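Local coordinates for probable primosomal replication protein n (Ralstonia solanacearum, PDB 4FDB) that probably takes part in restarting stalled replication forks, acting as a single-stranded-DNA-binding homodimer that stabilises the PriA helicase on DNA, at residues Arg4-Ala9 / Asp72-Leu77; Val12-Met17 / Val61-Ala66; Glu51-Gly56 / Ala86-Ile91. The protein carries 3 engineered substitutions. All blocks are in the same frame, centred on the assembly; numbering follows the deposited sequence.

Interaction 1: residues Arg4-Ala9 / Asp72-Leu77. Engineered in segment 72-77: Asp72 (natural residue Glu).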
ATOM      1  N   ARG A   4       5.863  -2.156  -4.166  1.00 15.53           N
ATOM      2  CA  ARG A   4       4.920  -2.560  -5.218  1.00 14.65           C
ATOM      3  C   ARG A   4       3.606  -3.008  -4.618  1.00 13.62           C
ATOM      4  O   ARG A   4       3.573  -3.946  -3.826  1.00 14.74           O
ATOM      5  CB  ARG A   4       5.524  -3.708  -6.037  1.00 21.24           C
ATOM      6  CG  ARG A   4       4.645  -4.209  -7.179  1.00 23.06           C
ATOM      7  CD  ARG A   4       5.439  -5.093  -8.135  1.00 34.60           C
ATOM      8  NE  ARG A   4       4.641  -5.514  -9.284  1.00 44.77           N
ATOM      9  CZ  ARG A   4       4.158  -6.743  -9.454  1.00 50.03           C
ATOM     10  NH1 ARG A   4       3.439  -7.031 -10.532  1.00 49.26           N
ATOM     11  NH2 ARG A   4       4.400  -7.686  -8.552  1.00 53.78           N
ATOM     12  N   LEU A   5       2.529  -2.332  -5.008  1.00 12.36           N
ATOM     13  CA  LEU A   5       1.192  -2.669  -4.559  1.00 13.04           C
ATOM     14  C   LEU A   5       0.418  -3.225  -5.751  1.00 14.23           C
ATOM     15  O   LEU A   5       0.441  -2.636  -6.832  1.00 14.19           O
ATOM     16  CB  LEU A   5       0.473  -1.421  -4.038  1.00 12.99           C
ATOM     17  CG  LEU A   5      -0.992  -1.666  -3.628  1.00 13.69           C
ATOM     18  CD1 LEU A   5      -1.054  -2.654  -2.466  1.00 15.24           C
ATOM     19  CD2 LEU A   5      -1.718  -0.379  -3.248  1.00 18.94           C
ATOM     20  N   GLN A   6      -0.230  -4.368  -5.554  1.00 15.69           N
ATOM     21  CA  GLN A   6      -1.173  -4.907  -6.537  1.00 14.03           C
ATOM     22  C   GLN A   6      -2.537  -4.852  -5.890  1.00 15.85           C
ATOM     23  O   GLN A   6      -2.707  -5.320  -4.776  1.00 14.77           O
ATOM     24  CB  GLN A   6      -0.849  -6.361  -6.841  1.00 16.89           C
ATOM     25  CG  GLN A   6       0.529  -6.617  -7.413  1.00 20.83           C
ATOM     26  CD  GLN A   6       0.870  -8.088  -7.380  1.00 28.37           C
ATOM     27  OE1 GLN A   6       1.453  -8.581  -6.414  1.00 30.32           O
ATOM     28  NE2 GLN A   6       0.486  -8.806  -8.430  1.00 26.48           N
ATOM     29  N   LEU A   7      -3.515  -4.287  -6.586  1.00 13.13           N
ATOM     30  CA  LEU A   7      -4.806  -4.084  -5.973  1.00 14.38           C
ATOM     31  C   LEU A   7      -5.870  -4.218  -7.045  1.00 16.07           C
ATOM     32  O   LEU A   7      -5.748  -3.623  -8.109  1.00 16.05           O
ATOM     33  CB  LEU A   7      -4.868  -2.695  -5.336  1.00 16.72           C
ATOM     34  CG  LEU A   7      -6.037  -2.450  -4.365  1.00 20.10           C
ATOM     35  CD1 LEU A   7      -5.878  -3.321  -3.125  1.00 18.16           C
ATOM     36  CD2 LEU A   7      -6.104  -0.995  -3.961  1.00 20.18           C
ATOM     37  N   VAL A   8      -6.882  -5.033  -6.778  1.00 11.71           N
ATOM     38  CA  VAL A   8      -8.070  -5.050  -7.624  1.00 12.27           C
ATOM     39  C   VAL A   8      -9.133  -4.248  -6.895  1.00 18.78           C
ATOM     40  O   VAL A   8      -9.512  -4.599  -5.785  1.00 16.05           O
ATOM     41  CB  VAL A   8      -8.573  -6.470  -7.853  1.00 16.04           C
ATOM     42  CG1 VAL A   8      -9.983  -6.446  -8.464  1.00 20.30           C
ATOM     43  CG2 VAL A   8      -7.608  -7.219  -8.750  1.00 23.01           C
ATOM     44  N   ALA A   9      -9.614  -3.173  -7.510  1.00 14.16           N
ATOM     45  CA  ALA A   9     -10.453  -2.231  -6.778  1.00 15.11           C
ATOM     46  C   ALA A   9     -11.374  -1.480  -7.720  1.00 15.05           C
ATOM     47  O   ALA A   9     -11.112  -1.388  -8.912  1.00 17.05           O
ATOM     48  CB  ALA A   9      -9.586  -1.251  -6.000  1.00 19.37           C
ATOM     49  N   ASP A  72      -7.770  -3.726 -12.314  1.00 17.59           N
ATOM     50  CA  ASP A  72      -6.619  -4.481 -11.807  1.00 16.94           C
ATOM     51  C   ASP A  72      -5.431  -3.545 -11.856  1.00 17.13           C
ATOM     52  O   ASP A  72      -4.943  -3.256 -12.944  1.00 18.47           O
ATOM     53  CB  ASP A  72      -6.305  -5.633 -12.763  1.00 21.65           C
ATOM     54  CG  ASP A  72      -6.710  -6.976 -12.221  1.00 44.40           C
ATOM     55  OD1 ASP A  72      -7.903  -7.150 -11.911  1.00 49.63           O
ATOM     56  OD2 ASP A  72      -5.833  -7.864 -12.124  1.00 53.10           O
ATOM     57  N   CYS A  73      -4.965  -3.070 -10.697  1.00 15.79           N
ATOM     58  CA  CYS A  73      -3.939  -2.031 -10.661  1.00 17.32           C
ATOM     59  C   CYS A  73      -2.623  -2.545 -10.112  1.00 15.68           C
ATOM     60  O   CYS A  73      -2.602  -3.379  -9.203  1.00 16.43           O
ATOM     61  CB  CYS A  73      -4.370  -0.900  -9.734  1.00 16.78           C
ATOM     62  SG  CYS A  73      -6.008  -0.238 -10.090  1.00 24.16           S
ATOM     63  N   VAL A  74      -1.531  -2.049 -10.675  0.50 13.85           N
ATOM     64  CA  VAL A  74      -0.227  -2.220 -10.048  0.50 15.32           C
ATOM     65  C   VAL A  74       0.418  -0.853  -9.916  0.50 14.05           C
ATOM     66  O   VAL A  74       0.087   0.088 -10.639  0.50 11.14           O
ATOM     67  CB  VAL A  74       0.685  -3.174 -10.833  0.50 16.88           C
ATOM     68  CG1 VAL A  74       0.195  -4.612 -10.704  0.50 20.72           C
ATOM     69  CG2 VAL A  74       0.780  -2.757 -12.293  0.50 15.85           C
ATOM     70  N   GLY A  75       1.333  -0.722  -8.972  1.00 13.58           N
ATOM     71  CA  GLY A  75       2.048   0.526  -8.863  1.00 14.25           C
ATOM     72  C   GLY A  75       2.791   0.582  -7.568  1.00 15.83           C
ATOM     73  O   GLY A  75       3.201  -0.465  -7.049  1.00 15.71           O
ATOM     74  N   PHE A  76       2.969   1.793  -7.055  1.00 14.87           N
ATOM     75  CA  PHE A  76       3.784   1.973  -5.855  1.00 13.30           C
ATOM     76  C   PHE A  76       3.179   3.004  -4.929  1.00 12.19           C
ATOM     77  O   PHE A  76       2.356   3.800  -5.345  1.00 15.99           O
ATOM     78  CB  PHE A  76       5.215   2.370  -6.232  1.00 14.25           C
ATOM     79  CG  PHE A  76       5.324   3.676  -6.995  1.00 14.34           C
ATOM     80  CD1 PHE A  76       5.608   4.866  -6.331  1.00 15.06           C
ATOM     81  CD2 PHE A  76       5.188   3.702  -8.378  1.00 20.77           C
ATOM     82  CE1 PHE A  76       5.745   6.067  -7.035  1.00 19.51           C
ATOM     83  CE2 PHE A  76       5.312   4.895  -9.090  1.00 19.28           C
ATOM     84  CZ  PHE A  76       5.573   6.077  -8.420  1.00 17.89           C
ATOM     85  N   LEU A  77       3.557   2.961  -3.653  1.00 12.40           N
ATOM     86  CA  LEU A  77       3.083   3.961  -2.703  1.00 15.17           C
ATOM     87  C   LEU A  77       4.063   5.133  -2.632  1.00 15.98           C
ATOM     88  O   LEU A  77       5.260   4.955  -2.800  1.00 17.33           O
ATOM     89  CB  LEU A  77       2.963   3.357  -1.305  1.00 15.69           C
ATOM     90  CG  LEU A  77       1.907   2.263  -1.173  1.00 15.28           C
ATOM     91  CD1 LEU A  77       1.933   1.702   0.252  1.00 17.30           C
ATOM     92  CD2 LEU A  77       0.529   2.809  -1.513  1.00 17.52           C
TER
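Leu5 CG stands anti to its own backbone N (chi1 176°), and from this branch Leu5 CD2 meets Leu77 CD2 at 4.3 Å. Gln6 points to the opposite face of the sheet, its CG anti to the carbonyl carbon (chi1 -60°). There Gln6 runs alongside Val74, with Gln6 CG 3.9 Å from Val74 CG1. The extended Arg4 chain flanks Val74 too, and Arg4 NH1 comes obliquely to the same methyl. Val74 has a second conformer, so both contacts are tentative. Val8 and the engineered Asp72 pair on this face, with Asp72 OD1 3.2 Å from Val8 CG2. That oxygen is hydrogen-bonded elsewhere, to His97.

The backbones of strands 3-19 and 70-79 run antiparallel here. Leu5 with Gly75 and Leu7 with Cys73 are hydrogen-bonded pairs. Gln6 with Val74 and Val8 with Asp72 are non-hydrogen-bonded pairs. Leu5 N gives its hydrogen to Gly75 O at 2.8 Å, from above the carbonyl plane. The return bond, Gly75 N to Leu5 O, is 3.0 Å and more bent, 137° at the hydrogen. Cys73 N to Leu7 O is straighter, at 2.8 Å. At the backbone angles of Gly75 a CB would crowd the carbonyl O of Val74.

This pairing joins the first strand to the fourth, as expected for the closed OB barrel. Arg4-Leu7 also pair antiparallel with a strand of the second subunit, so the sheet runs on across the dimer interface. The chemistry implies a join carried mainly by backbone bonds, with aliphatic contacts and a carboxylate that rests on Val8 but is held by His97.

Interaction 2: residues Val12-Met17 / Val61-Ala66. Engineered in segment 12-17: Val12 (natural residue Ala).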
ATOM      1  N   VAL A  12     -14.038   4.786  -7.709  1.00 13.11           N
ATOM      2  CA  VAL A  12     -15.179   5.450  -7.083  1.00 13.79           C
ATOM      3  C   VAL A  12     -15.403   6.830  -7.683  1.00 14.43           C
ATOM      4  O   VAL A  12     -16.519   7.234  -8.011  1.00 17.84           O
ATOM      5  CB  VAL A  12     -14.911   5.632  -5.558  1.00 17.44           C
ATOM      6  CG1 VAL A  12     -16.075   6.337  -4.891  1.00 20.35           C
ATOM      7  CG2 VAL A  12     -14.646   4.291  -4.897  1.00 21.56           C
ATOM      8  N   GLU A  13     -14.315   7.583  -7.796  1.00 16.42           N
ATOM      9  CA  GLU A  13     -14.437   8.895  -8.385  1.00 16.21           C
ATOM     10  C   GLU A  13     -13.082   9.330  -8.890  1.00 14.43           C
ATOM     11  O   GLU A  13     -12.045   8.793  -8.495  1.00 15.55           O
ATOM     12  CB  GLU A  13     -14.989   9.902  -7.377  1.00 21.65           C
ATOM     13  CG  GLU A  13     -14.290   9.896  -6.043  1.00 24.03           C
ATOM     14  CD  GLU A  13     -14.927  10.859  -5.045  1.00 32.14           C
ATOM     15  OE1 GLU A  13     -16.099  10.652  -4.643  1.00 28.95           O
ATOM     16  OE2 GLU A  13     -14.252  11.836  -4.658  1.00 33.76           O
ATOM     17  N   ARG A  14     -13.096  10.291  -9.790  1.00 14.30           N
ATOM     18  CA  ARG A  14     -11.830  10.861 -10.237  1.00 15.81           C
ATOM     19  C   ARG A  14     -11.968  12.358 -10.393  1.00 18.00           C
ATOM     20  O   ARG A  14     -13.068  12.867 -10.621  1.00 20.77           O
ATOM     21  CB  ARG A  14     -11.318  10.182 -11.516  1.00 17.65           C
ATOM     22  CG  ARG A  14     -12.336  10.015 -12.601  1.00 20.09           C
ATOM     23  CD  ARG A  14     -11.718   9.414 -13.867  1.00 20.53           C
ATOM     24  NE  ARG A  14     -12.760   9.070 -14.844  1.00 19.02           N
ATOM     25  CZ  ARG A  14     -13.303   9.930 -15.694  1.00 23.49           C
ATOM     26  NH1 ARG A  14     -12.902  11.199 -15.718  1.00 25.50           N
ATOM     27  NH2 ARG A  14     -14.242   9.521 -16.538  1.00 24.46           N
ATOM     28  N   GLU A  15     -10.854  13.060 -10.205  1.00 18.04           N
ATOM     29  CA  GLU A  15     -10.823  14.506 -10.308  1.00 19.77           C
ATOM     30  C   GLU A  15     -10.515  14.925 -11.734  1.00 18.98           C
ATOM     31  O   GLU A  15     -10.007  14.130 -12.526  1.00 18.65           O
ATOM     32  CB  GLU A  15      -9.738  15.065  -9.388  1.00 21.18           C
ATOM     33  CG  GLU A  15      -9.881  14.662  -7.932  1.00 27.88           C
ATOM     34  CD  GLU A  15     -11.137  15.221  -7.302  1.00 40.65           C
ATOM     35  OE1 GLU A  15     -11.534  16.345  -7.671  1.00 47.26           O
ATOM     36  OE2 GLU A  15     -11.734  14.539  -6.443  1.00 44.37           O
ATOM     37  N   VAL A  16     -10.815  16.180 -12.051  1.00 19.60           N
ATOM     38  CA  VAL A  16     -10.494  16.738 -13.357  1.00 21.05           C
ATOM     39  C   VAL A  16      -8.980  16.657 -13.510  1.00 19.87           C
ATOM     40  O   VAL A  16      -8.263  16.829 -12.539  1.00 19.37           O
ATOM     41  CB  VAL A  16     -10.952  18.204 -13.459  1.00 24.45           C
ATOM     42  CG1 VAL A  16     -10.465  18.843 -14.748  1.00 29.15           C
ATOM     43  CG2 VAL A  16     -12.470  18.284 -13.383  1.00 29.79           C
HETATM   44  N   MSE A  17      -8.512  16.355 -14.716  1.00 20.22           N
HETATM   45  CA  MSE A  17      -7.083  16.298 -15.001  1.00 20.10           C
HETATM   46  C   MSE A  17      -6.398  17.622 -14.681  1.00 20.89           C
HETATM   47  O   MSE A  17      -6.920  18.698 -14.990  1.00 22.67           O
HETATM   48  CB  MSE A  17      -6.883  15.960 -16.478  1.00 21.35           C
HETATM   49  CG  MSE A  17      -5.448  15.902 -16.949  1.00 20.68           C
HETATM   50 SE   MSE A  17      -5.428  15.318 -18.822  1.00 33.69          SE
HETATM   51  CE  MSE A  17      -5.954  13.465 -18.506  1.00 20.88           C
ATOM     52  N   VAL A  61      -5.374   7.387 -19.483  1.00 22.27           N
ATOM     53  CA  VAL A  61      -6.130   6.151 -19.346  1.00 22.10           C
ATOM     54  C   VAL A  61      -7.230   6.292 -18.296  1.00 19.41           C
ATOM     55  O   VAL A  61      -8.377   5.930 -18.547  1.00 23.62           O
ATOM     56  CB  VAL A  61      -5.219   4.963 -18.982  1.00 24.12           C
ATOM     57  CG1 VAL A  61      -6.065   3.742 -18.590  1.00 25.08           C
ATOM     58  CG2 VAL A  61      -4.281   4.632 -20.145  1.00 22.30           C
ATOM     59  N   LEU A  62      -6.887   6.830 -17.133  1.00 16.42           N
ATOM     60  CA  LEU A  62      -7.862   6.980 -16.049  1.00 17.04           C
ATOM     61  C   LEU A  62      -8.954   7.959 -16.430  1.00 21.66           C
ATOM     62  O   LEU A  62     -10.116   7.788 -16.050  1.00 21.59           O
ATOM     63  CB  LEU A  62      -7.185   7.468 -14.766  1.00 16.63           C
ATOM     64  CG  LEU A  62      -6.406   6.449 -13.946  1.00 23.57           C
ATOM     65  CD1 LEU A  62      -5.669   7.170 -12.829  1.00 23.18           C
ATOM     66  CD2 LEU A  62      -7.362   5.402 -13.391  1.00 24.07           C
ATOM     67  N   ASP A  63      -8.583   8.972 -17.209  1.00 18.96           N
ATOM     68  CA  ASP A  63      -9.508  10.029 -17.593  1.00 19.67           C
ATOM     69  C   ASP A  63     -10.662   9.528 -18.465  1.00 24.03           C
ATOM     70  O   ASP A  63     -11.656  10.233 -18.646  1.00 23.82           O
ATOM     71  CB  ASP A  63      -8.753  11.150 -18.318  1.00 22.94           C
ATOM     72  CG  ASP A  63      -9.539  12.449 -18.373  1.00 28.81           C
ATOM     73  OD1 ASP A  63     -10.043  12.900 -17.319  1.00 27.92           O
ATOM     74  OD2 ASP A  63      -9.661  13.021 -19.475  1.00 26.99           O
ATOM     75  N   ARG A  64     -10.531   8.323 -19.011  1.00 18.24           N
ATOM     76  CA  ARG A  64     -11.564   7.762 -19.878  0.50 20.22           C
ATOM     77  C   ARG A  64     -12.312   6.591 -19.242  1.00 20.06           C
ATOM     78  O   ARG A  64     -13.163   5.971 -19.878  1.00 22.96           O
ATOM     79  CB  ARG A  64     -10.977   7.326 -21.225  0.50 25.24           C
ATOM     80  CG  ARG A  64      -9.988   6.178 -21.135  0.50 27.96           C
ATOM     81  CD  ARG A  64     -10.035   5.284 -22.365  0.50 34.10           C
ATOM     82  NE  ARG A  64      -8.806   4.508 -22.531  0.50 38.76           N
ATOM     83  CZ  ARG A  64      -8.524   3.389 -21.871  0.50 34.91           C
ATOM     84  NH1 ARG A  64      -9.379   2.902 -20.982  0.50 32.99           N
ATOM     85  NH2 ARG A  64      -7.380   2.757 -22.098  0.50 31.12           N
ATOM     86  N   ILE A  65     -12.010   6.296 -17.989  1.00 17.64           N
ATOM     87  CA  ILE A  65     -12.650   5.166 -17.316  1.00 20.17           C
ATOM     88  C   ILE A  65     -13.870   5.604 -16.498  1.00 19.70           C
ATOM     89  O   ILE A  65     -13.790   6.560 -15.734  1.00 19.50           O
ATOM     90  CB  ILE A  65     -11.643   4.446 -16.411  1.00 23.08           C
ATOM     91  CG1 ILE A  65     -10.562   3.782 -17.273  1.00 22.80           C
ATOM     92  CG2 ILE A  65     -12.344   3.409 -15.544  1.00 23.15           C
ATOM     93  CD1 ILE A  65      -9.451   3.167 -16.471  1.00 25.02           C
ATOM     94  N   ALA A  66     -14.994   4.909 -16.663  1.00 19.14           N
ATOM     95  CA  ALA A  66     -16.217   5.248 -15.936  1.00 20.07           C
ATOM     96  C   ALA A  66     -16.101   4.882 -14.459  1.00 20.70           C
ATOM     97  O   ALA A  66     -15.653   3.785 -14.122  1.00 20.84           O
ATOM     98  CB  ALA A  66     -17.405   4.527 -16.538  1.00 26.50           C
TER
HETATM   99  O   HOH W   1     -10.478  12.504 -14.685  1.00 21.15           O
HETATM  100  O   HOH W   2     -10.304  15.606 -16.834  1.00 25.33           O
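Arg14 reaches across to the chain just after helix 57-62 and grips Ile65 O side-on with two nitrogens. Its CG sits between the backbone N and the carbonyl carbon (chi1 47°), and from there the extended chain carries NE across to Ile65 O. NE is the nearer donor, 2.9 Å from Ile65 O, and lies in the plane of that carbonyl. NH2 bonds to the same Ile65 O at 3.1 Å from above the carbonyl plane. The oxygen itself sits at the guanidinium edge, near its plane. This is the close-packed part of the contact. Arg14 CD presses on Leu62 O at 3.2 Å, and Asp63 O lies over one face of the guanidinium, toward its rim. That oxygen is near NH1 and NH2, but neither N-H is aimed at it.

The receiving residues form a type I beta turn from Leu62 to Ile65, closed by a backbone bond from Ile65 N to Leu62 O. Behind the turn, Leu62 and Ile65 pack on Leu94 of strand 87-96. In strand 3-19, the engineered Val12 and Glu13 both face Leu30 in a classic beta bulge. The contact thus joins the far part of this first strand to the helix end, within the OB-type domain.

Toward the Asp63 carboxylate the fit is looser and water fills in. Arg14 NH1 and Asp63 OD1 are 3.7 Å apart, a long salt bridge with no N-H directed at the oxygen. One water bridges the two groups and also donates to Glu15 O. A second water accepts from Met17 N and donates to Asp63 OD1. Beside them, the selenomethionine Met17 crosses Asp63 at about a right angle, its CE 3.6 Å from Asp63 CB.

Interaction 3: residues Glu51-Gly56 / Ala86-Ile91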
ATOM      1  N   GLU A  51      -6.598   6.683  -1.818  1.00 12.76           N
ATOM      2  CA  GLU A  51      -6.338   7.691  -2.831  1.00 16.84           C
ATOM      3  C   GLU A  51      -5.286   7.180  -3.798  1.00 13.63           C
ATOM      4  O   GLU A  51      -4.281   6.602  -3.384  1.00 15.57           O
ATOM      5  CB  GLU A  51      -5.864   8.994  -2.170  1.00 20.40           C
ATOM      6  CG  GLU A  51      -6.953   9.693  -1.354  1.00 28.18           C
ATOM      7  CD  GLU A  51      -7.961  10.448  -2.219  1.00 41.35           C
ATOM      8  OE1 GLU A  51      -7.725  10.578  -3.443  1.00 41.32           O
ATOM      9  OE2 GLU A  51      -8.992  10.914  -1.677  1.00 44.19           O
ATOM     10  N   ALA A  52      -5.518   7.385  -5.093  1.00 11.49           N
ATOM     11  CA  ALA A  52      -4.581   6.930  -6.105  1.00 12.39           C
ATOM     12  C   ALA A  52      -4.381   8.038  -7.122  1.00 13.98           C
ATOM     13  O   ALA A  52      -5.086   9.058  -7.101  1.00 15.11           O
ATOM     14  CB  ALA A  52      -5.096   5.660  -6.791  1.00 14.49           C
ATOM     15  N   LEU A  53      -3.414   7.845  -8.002  1.00 14.57           N
ATOM     16  CA  LEU A  53      -3.257   8.764  -9.116  1.00 16.46           C
ATOM     17  C   LEU A  53      -2.557   8.086 -10.272  1.00 20.16           C
ATOM     18  O   LEU A  53      -1.822   7.115 -10.092  1.00 18.46           O
ATOM     19  CB  LEU A  53      -2.540  10.048  -8.684  1.00 19.98           C
ATOM     20  CG  LEU A  53      -1.051  10.053  -8.347  1.00 17.39           C
ATOM     21  CD1 LEU A  53      -0.174  10.085  -9.608  1.00 22.41           C
ATOM     22  CD2 LEU A  53      -0.740  11.253  -7.485  1.00 23.44           C
ATOM     23  N   GLY A  54      -2.805   8.599 -11.469  1.00 16.23           N
ATOM     24  CA  GLY A  54      -2.089   8.166 -12.647  1.00 16.75           C
ATOM     25  C   GLY A  54      -1.438   9.384 -13.263  1.00 19.81           C
ATOM     26  O   GLY A  54      -2.044  10.452 -13.304  1.00 18.66           O
ATOM     27  N   ALA A  55      -0.201   9.225 -13.730  1.00 13.74           N
ATOM     28  CA  ALA A  55       0.529  10.312 -14.363  1.00 15.27           C
ATOM     29  C   ALA A  55       0.895   9.938 -15.783  1.00 19.70           C
ATOM     30  O   ALA A  55       1.084   8.762 -16.090  1.00 21.32           O
ATOM     31  CB  ALA A  55       1.803  10.619 -13.586  1.00 19.40           C
ATOM     32  N   GLY A  56       1.018  10.941 -16.644  1.00 17.91           N
ATOM     33  CA  GLY A  56       1.425  10.695 -18.016  1.00 19.44           C
ATOM     34  C   GLY A  56       0.355   9.911 -18.745  1.00 21.58           C
ATOM     35  O   GLY A  56      -0.833  10.216 -18.621  1.00 20.89           O
ATOM     36  N   ALA A  86       0.159  11.710   4.665  1.00 48.11           N
ATOM     37  CA  ALA A  86      -0.749  10.853   3.912  1.00 42.32           C
ATOM     38  C   ALA A  86      -0.052  10.204   2.725  1.00 37.96           C
ATOM     39  O   ALA A  86       0.925  10.744   2.200  1.00 41.07           O
ATOM     40  CB  ALA A  86      -1.947  11.656   3.436  1.00 42.22           C
ATOM     41  N   LEU A  87      -0.563   9.054   2.301  1.00 33.71           N
ATOM     42  CA  LEU A  87       0.026   8.327   1.184  1.00 29.96           C
ATOM     43  C   LEU A  87      -0.926   8.263  -0.004  1.00 24.44           C
ATOM     44  O   LEU A  87      -2.133   8.375   0.140  1.00 30.71           O
ATOM     45  CB  LEU A  87       0.396   6.901   1.589  1.00 27.77           C
ATOM     46  CG  LEU A  87       1.433   6.723   2.697  1.00 27.26           C
ATOM     47  CD1 LEU A  87       1.757   5.240   2.812  1.00 28.04           C
ATOM     48  CD2 LEU A  87       2.680   7.546   2.404  1.00 28.02           C
ATOM     49  N   VAL A  88      -0.352   8.054  -1.177  1.00 20.71           N
ATOM     50  CA  VAL A  88      -1.125   7.939  -2.392  1.00 16.14           C
ATOM     51  C   VAL A  88      -0.604   6.743  -3.177  1.00 17.75           C
ATOM     52  O   VAL A  88       0.602   6.493  -3.200  1.00 17.43           O
ATOM     53  CB  VAL A  88      -1.033   9.241  -3.218  1.00 18.22           C
ATOM     54  CG1 VAL A  88       0.420   9.591  -3.534  1.00 24.69           C
ATOM     55  CG2 VAL A  88      -1.846   9.132  -4.497  1.00 15.94           C
ATOM     56  N   PHE A  89      -1.515   5.999  -3.799  1.00 11.80           N
ATOM     57  CA  PHE A  89      -1.170   4.869  -4.659  1.00 10.72           C
ATOM     58  C   PHE A  89      -0.908   5.365  -6.086  1.00 14.78           C
ATOM     59  O   PHE A  89      -1.839   5.739  -6.796  1.00 13.07           O
ATOM     60  CB  PHE A  89      -2.336   3.870  -4.617  1.00 10.07           C
ATOM     61  CG  PHE A  89      -2.179   2.651  -5.513  1.00 12.19           C
ATOM     62  CD1 PHE A  89      -0.933   2.183  -5.908  1.00 13.83           C
ATOM     63  CD2 PHE A  89      -3.310   1.957  -5.932  1.00 13.27           C
ATOM     64  CE1 PHE A  89      -0.819   1.052  -6.722  1.00 13.75           C
ATOM     65  CE2 PHE A  89      -3.211   0.837  -6.750  1.00 13.48           C
ATOM     66  CZ  PHE A  89      -1.961   0.378  -7.144  1.00 15.19           C
ATOM     67  N   HIS A  90       0.357   5.383  -6.501  1.00 13.30           N
ATOM     68  CA  HIS A  90       0.686   5.750  -7.882  1.00 14.68           C
ATOM     69  C   HIS A  90       0.498   4.539  -8.778  1.00 14.65           C
ATOM     70  O   HIS A  90       1.185   3.534  -8.627  1.00 15.81           O
ATOM     71  CB  HIS A  90       2.137   6.226  -7.996  1.00 14.34           C
ATOM     72  CG  HIS A  90       2.382   7.590  -7.437  1.00 17.67           C
ATOM     73  ND1 HIS A  90       2.864   8.630  -8.205  1.00 21.09           N
ATOM     74  CD2 HIS A  90       2.256   8.079  -6.181  1.00 20.85           C
ATOM     75  CE1 HIS A  90       3.007   9.704  -7.452  1.00 21.08           C
ATOM     76  NE2 HIS A  90       2.652   9.395  -6.216  1.00 23.42           N
ATOM     77  N   ILE A  91      -0.423   4.624  -9.730  1.00 12.27           N
ATOM     78  CA  ILE A  91      -0.708   3.482 -10.571  1.00 13.27           C
ATOM     79  C   ILE A  91       0.224   3.480 -11.761  1.00 19.77           C
ATOM     80  O   ILE A  91       0.289   4.458 -12.505  1.00 23.19           O
ATOM     81  CB  ILE A  91      -2.168   3.531 -11.063  1.00 13.96           C
ATOM     82  CG1 ILE A  91      -3.107   3.496  -9.853  1.00 13.78           C
ATOM     83  CG2 ILE A  91      -2.446   2.377 -12.000  1.00 18.60           C
ATOM     84  CD1 ILE A  91      -4.548   3.910 -10.188  1.00 17.77           C
TER
HETATM   85  O   HOH W   3       1.201   6.976 -12.856  1.00 21.07           O
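Leu53 runs alongside His90 on one face of the sheet. From Leu53 CB, chi1 of 72° puts CG between the backbone N and the carbonyl carbon. That CG stands over the centre of the imidazole face, and it also comes to 4.0 Å from Val88 CG2. The two methyls then part. CD1 stays over the ring in a CH-pi contact, 4.0 Å from the His90 centroid, and is nearest His90 ND1 at 3.6 Å. CD2 touches Val88 CG2 at 3.8 Å and also reaches His90 CE1. The His90 ring stacks in turn with Phe76 of strand 70-79. His90 also packs on Arg44 of the second subunit.

Ala52 takes the other face of the sheet. Its CB meets Phe89 CB and Ile91 CD1. Between the chains, three backbone bonds of 2.9 Å follow one another: Phe89 N to Glu51 O, Leu53 N to Phe89 O and Ile91 N to Leu53 O. The first and last are almost straight, at 178°, while the middle one is more bent. Past the last of them, a water accepts from Ala55 N and donates to Ile91 O, continuing the link where the strands part.

Strands 44-55 and 87-96 run parallel here, with a 36° angle between the short segments. This is the parallel pairing of the third and fifth strands that the OB fold uses to help close its barrel. Side chains meet across it through carbon contacts and the face of one imidazole, which leaves the backbone bonds and the bridging water as the polar link between the two strands.

How the interactions relate
All three contacts involve one OB-type sheet; interaction 2 joins it to the end of helix 57-62. Interactions 1 and 3 lie about 10 Å apart between centres and meet directly, since strands 70-79 and 87-96 are neighbours. Phe76 O is 2.8 Å from His90 N, a probable hydrogen bond, and Cys73 CB packs on Phe89 CE2 at 3.6 Å. Both also reach the second subunit. Interaction 2 does not touch that subunit. Its centre is about 16 Å from that of interaction 1, although both use strand 3-19. Interactions 2 and 3 touch where Leu62 CD1 packs against Gly54 N at 3.5 Å. A bound acetic acid, probably from the crystallisation liquor, lies about 4 Å from the Arg14 side chain.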